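Local coordinates for protein VP5 (Halorubrum pleomorphic virus 6, PDB 6QGL) that is a viral envelope protein that probably drives fusion of the virus with the membrane of its haloarchaeal host, at residues A[127-138]-A[161-169]. Residues are numbered along the deposited sequence; the frame is centred on the assembly and turned at random.
Sequences VRELEAMTQTVI and SGTSPNTLK
Glu131 OE1 accepts two bonds from 161-169, both arriving from the same face of the carboxylate. Asn166 ND2 meets Glu131 OE1 nearly in line with its C-O bond (3.1 Å), and the amide, which holds OE1 within its own plane, is turned 71° from the carboxylate. Ser164 OG donates to the same Glu131 OE1 over 3.2 Å, on the syn side and somewhat out of plane. CG of the glutamate lies opposite its backbone N, and a bend at chi2 (61°) turns the carboxylate toward Ser164 and Asn166. A second, weak bond takes Asn166 ND2 to Thr134 OG1 (3.0 Å), a hydroxyl that itself donates to Leu130 O one turn back. At one end Leu168 CD2 meets Val127 CG1 while its CD1 lies over Arg128 CA; at the other the Ile138 methyls lie on backbone, CD1 against Thr163 O and Ser164 CA, CG2 3.8 Å from Gly162 CA. After the chain turns back, strand 166-169 runs nearly antiparallel to helix 127-138, 149° between their directions; it begins a four-stranded antiparallel sheet whose edge strand 166-174 and its neighbour 180-189 lie on the C-terminal part of helix 97-140. Ser164 OG accepts from Asn166 N in an ST turn, which couples the two donors to Glu131. Asn166 OD1 bonds to His188 ND1 of the adjoining strand, consistent with ND2 being the atom turned toward the helix. On the exposed flank, Gln135 NE2 reaches Glu131 OE2 weakly, and a water accepts from both Gln135 NE2 and Ser164 N.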
loop_
_atom_site.group_PDB
_atom_site.type_symbol
_atom_site.label_atom_id
_atom_site.label_comp_id
_atom_site.label_asym_id
_atom_site.label_seq_id
_atom_site.Cartn_x
_atom_site.Cartn_y
_atom_site.Cartn_z
ATOM N N VAL A 127 13.767 -5.988 7.681
ATOM C CA VAL A 127 14.982 -6.009 8.481
ATOM C C VAL A 127 15.743 -7.349 8.321
ATOM O O VAL A 127 16.973 -7.327 8.256
ATOM C CB VAL A 127 14.576 -5.635 9.929
ATOM C CG1 VAL A 127 15.736 -5.697 10.900
ATOM C CG2 VAL A 127 13.975 -4.244 9.942
ATOM N N ARG A 128 15.024 -8.490 8.184
ATOM C CA ARG A 128 15.634 -9.809 7.942
ATOM C C ARG A 128 16.204 -9.875 6.539
ATOM O O ARG A 128 17.245 -10.501 6.339
ATOM C CB ARG A 128 14.615 -10.949 8.099
ATOM C CG ARG A 128 14.482 -11.459 9.512
ATOM C CD ARG A 128 13.904 -12.870 9.602
ATOM N NE ARG A 128 12.498 -13.010 9.191
ATOM C CZ ARG A 128 11.453 -12.754 9.969
ATOM N NH1 ARG A 128 10.222 -12.884 9.499
ATOM N NH2 ARG A 128 11.631 -12.325 11.210
ATOM N N GLU A 129 15.501 -9.255 5.564
ATOM C CA GLU A 129 15.904 -9.192 4.161
ATOM C C GLU A 129 17.202 -8.413 4.040
ATOM O O GLU A 129 18.119 -8.895 3.381
ATOM C CB GLU A 129 14.801 -8.560 3.299
ATOM C CG GLU A 129 15.094 -8.531 1.809
ATOM C CD GLU A 129 14.017 -7.852 0.990
ATOM O OE1 GLU A 129 13.757 -6.651 1.230
ATOM O OE2 GLU A 129 13.431 -8.522 0.109
ATOM N N LEU A 130 17.298 -7.235 4.702
ATOM C CA LEU A 130 18.516 -6.420 4.689
ATOM C C LEU A 130 19.710 -7.240 5.170
ATOM O O LEU A 130 20.755 -7.198 4.526
ATOM C CB LEU A 130 18.364 -5.116 5.499
ATOM C CG LEU A 130 19.607 -4.202 5.593
ATOM C CD1 LEU A 130 20.108 -3.770 4.216
ATOM C CD2 LEU A 130 19.330 -2.994 6.438
ATOM N N GLU A 131 19.529 -8.029 6.251
ATOM C CA GLU A 131 20.565 -8.911 6.784
ATOM C C GLU A 131 20.965 -9.971 5.756
ATOM O O GLU A 131 22.161 -10.211 5.574
ATOM C CB GLU A 131 20.109 -9.567 8.099
ATOM C CG GLU A 131 21.181 -10.409 8.785
ATOM C CD GLU A 131 22.445 -9.688 9.223
ATOM O OE1 GLU A 131 22.436 -8.438 9.279
ATOM O OE2 GLU A 131 23.448 -10.374 9.519
ATOM N N ALA A 132 19.971 -10.581 5.074
ATOM C CA ALA A 132 20.206 -11.597 4.042
ATOM C C ALA A 132 20.964 -10.994 2.855
ATOM O O ALA A 132 21.846 -11.652 2.300
ATOM C CB ALA A 132 18.890 -12.204 3.580
ATOM N N MET A 133 20.637 -9.733 2.495
ATOM C CA MET A 133 21.286 -8.981 1.416
ATOM C C MET A 133 22.719 -8.633 1.822
ATOM O O MET A 133 23.631 -8.763 1.007
ATOM C CB MET A 133 20.487 -7.714 1.067
ATOM C CG MET A 133 19.160 -8.002 0.389
ATOM S SD MET A 133 18.430 -6.565 -0.436
ATOM C CE MET A 133 17.757 -5.682 0.955
ATOM N N THR A 134 22.916 -8.239 3.102
ATOM C CA THR A 134 24.220 -7.914 3.687
ATOM C C THR A 134 25.123 -9.151 3.652
ATOM O O THR A 134 26.266 -9.050 3.203
ATOM C CB THR A 134 24.049 -7.334 5.099
ATOM O OG1 THR A 134 23.216 -6.180 5.025
ATOM C CG2 THR A 134 25.373 -6.956 5.748
ATOM N N GLN A 135 24.593 -10.320 4.076
ATOM C CA GLN A 135 25.323 -11.590 4.072
ATOM C C GLN A 135 25.788 -11.982 2.674
ATOM O O GLN A 135 26.898 -12.494 2.533
ATOM C CB GLN A 135 24.502 -12.719 4.716
ATOM C CG GLN A 135 24.449 -12.663 6.248
ATOM C CD GLN A 135 25.790 -12.825 6.944
ATOM O OE1 GLN A 135 26.699 -13.529 6.483
ATOM N NE2 GLN A 135 25.938 -12.178 8.091
ATOM N N THR A 136 24.953 -11.708 1.642
ATOM C CA THR A 136 25.249 -11.965 0.228
ATOM C C THR A 136 26.446 -11.115 -0.213
ATOM O O THR A 136 27.399 -11.669 -0.754
ATOM C CB THR A 136 23.986 -11.778 -0.633
ATOM O OG1 THR A 136 23.047 -12.795 -0.293
ATOM C CG2 THR A 136 24.267 -11.855 -2.123
ATOM N N VAL A 137 26.413 -9.790 0.060
ATOM C CA VAL A 137 27.486 -8.833 -0.256
ATOM C C VAL A 137 28.806 -9.277 0.394
ATOM O O VAL A 137 29.844 -9.261 -0.271
ATOM C CB VAL A 137 27.077 -7.376 0.113
ATOM C CG1 VAL A 137 28.253 -6.406 0.032
ATOM C CG2 VAL A 137 25.934 -6.896 -0.769
ATOM N N ILE A 138 28.746 -9.725 1.666
ATOM C CA ILE A 138 29.892 -10.234 2.427
ATOM C C ILE A 138 30.489 -11.474 1.731
ATOM O O ILE A 138 31.713 -11.588 1.636
ATOM C CB ILE A 138 29.496 -10.498 3.914
ATOM C CG1 ILE A 138 29.303 -9.171 4.681
ATOM C CG2 ILE A 138 30.512 -11.398 4.642
ATOM C CD1 ILE A 138 28.520 -9.288 5.946
ATOM N N SER A 161 36.504 -9.354 8.752
ATOM C CA SER A 161 36.075 -10.131 7.584
ATOM C C SER A 161 35.054 -11.201 7.990
ATOM O O SER A 161 35.235 -11.869 9.012
ATOM C CB SER A 161 37.278 -10.783 6.905
ATOM O OG SER A 161 36.925 -11.368 5.662
ATOM N N GLY A 162 33.977 -11.313 7.207
ATOM C CA GLY A 162 32.899 -12.273 7.436
ATOM C C GLY A 162 31.915 -11.886 8.522
ATOM O O GLY A 162 31.021 -12.671 8.858
ATOM N N THR A 163 32.070 -10.667 9.073
ATOM C CA THR A 163 31.234 -10.097 10.130
ATOM C C THR A 163 30.263 -9.096 9.508
ATOM O O THR A 163 30.658 -8.303 8.650
ATOM C CB THR A 163 32.142 -9.474 11.215
ATOM O OG1 THR A 163 32.890 -10.516 11.836
ATOM C CG2 THR A 163 31.380 -8.698 12.282
ATOM N N SER A 164 28.997 -9.136 9.943
ATOM C CA SER A 164 27.974 -8.207 9.476
ATOM C C SER A 164 27.979 -6.945 10.346
ATOM O O SER A 164 28.092 -7.063 11.573
ATOM C CB SER A 164 26.595 -8.861 9.509
ATOM O OG SER A 164 25.581 -7.957 9.099
ATOM N N PRO A 165 27.824 -5.734 9.758
ATOM C CA PRO A 165 27.752 -4.524 10.596
ATOM C C PRO A 165 26.400 -4.412 11.316
ATOM O O PRO A 165 26.234 -3.561 12.193
ATOM C CB PRO A 165 27.965 -3.390 9.591
ATOM C CG PRO A 165 27.437 -3.915 8.316
ATOM C CD PRO A 165 27.660 -5.405 8.324
ATOM N N ASN A 166 25.440 -5.287 10.942
ATOM C CA ASN A 166 24.084 -5.353 11.484
ATOM C C ASN A 166 23.934 -6.388 12.594
ATOM O O ASN A 166 24.617 -7.413 12.599
ATOM C CB ASN A 166 23.070 -5.690 10.384
ATOM C CG ASN A 166 23.191 -4.938 9.086
ATOM O OD1 ASN A 166 23.425 -3.724 9.049
ATOM N ND2 ASN A 166 22.995 -5.651 7.988
ATOM N N THR A 167 22.989 -6.126 13.506
ATOM C CA THR A 167 22.600 -6.999 14.609
ATOM C C THR A 167 21.078 -6.901 14.733
ATOM O O THR A 167 20.547 -5.796 14.888
ATOM C CB THR A 167 23.308 -6.611 15.928
ATOM O OG1 THR A 167 24.698 -6.377 15.698
ATOM C CG2 THR A 167 23.138 -7.667 17.015
ATOM N N LEU A 168 20.378 -8.045 14.618
ATOM C CA LEU A 168 18.923 -8.096 14.766
ATOM C C LEU A 168 18.642 -8.538 16.193
ATOM O O LEU A 168 18.794 -9.719 16.526
ATOM C CB LEU A 168 18.245 -9.031 13.733
ATOM C CG LEU A 168 18.544 -8.817 12.243
ATOM C CD1 LEU A 168 17.622 -9.653 11.383
ATOM C CD2 LEU A 168 18.429 -7.360 11.841
ATOM N N LYS A 169 18.317 -7.560 17.054
ATOM C CA LYS A 169 18.071 -7.760 18.483
ATOM C C LYS A 169 16.624 -8.131 18.758
ATOM O O LYS A 169 15.714 -7.472 18.256
ATOM C CB LYS A 169 18.460 -6.499 19.278
ATOM C CG LYS A 169 19.954 -6.182 19.269
ATOM C CD LYS A 169 20.258 -4.815 19.872
ATOM C CE LYS A 169 20.578 -4.882 21.345
ATOM N NZ LYS A 169 20.780 -3.530 21.925
HETATM O O HOH W 1 27.929 -12.166 10.681
#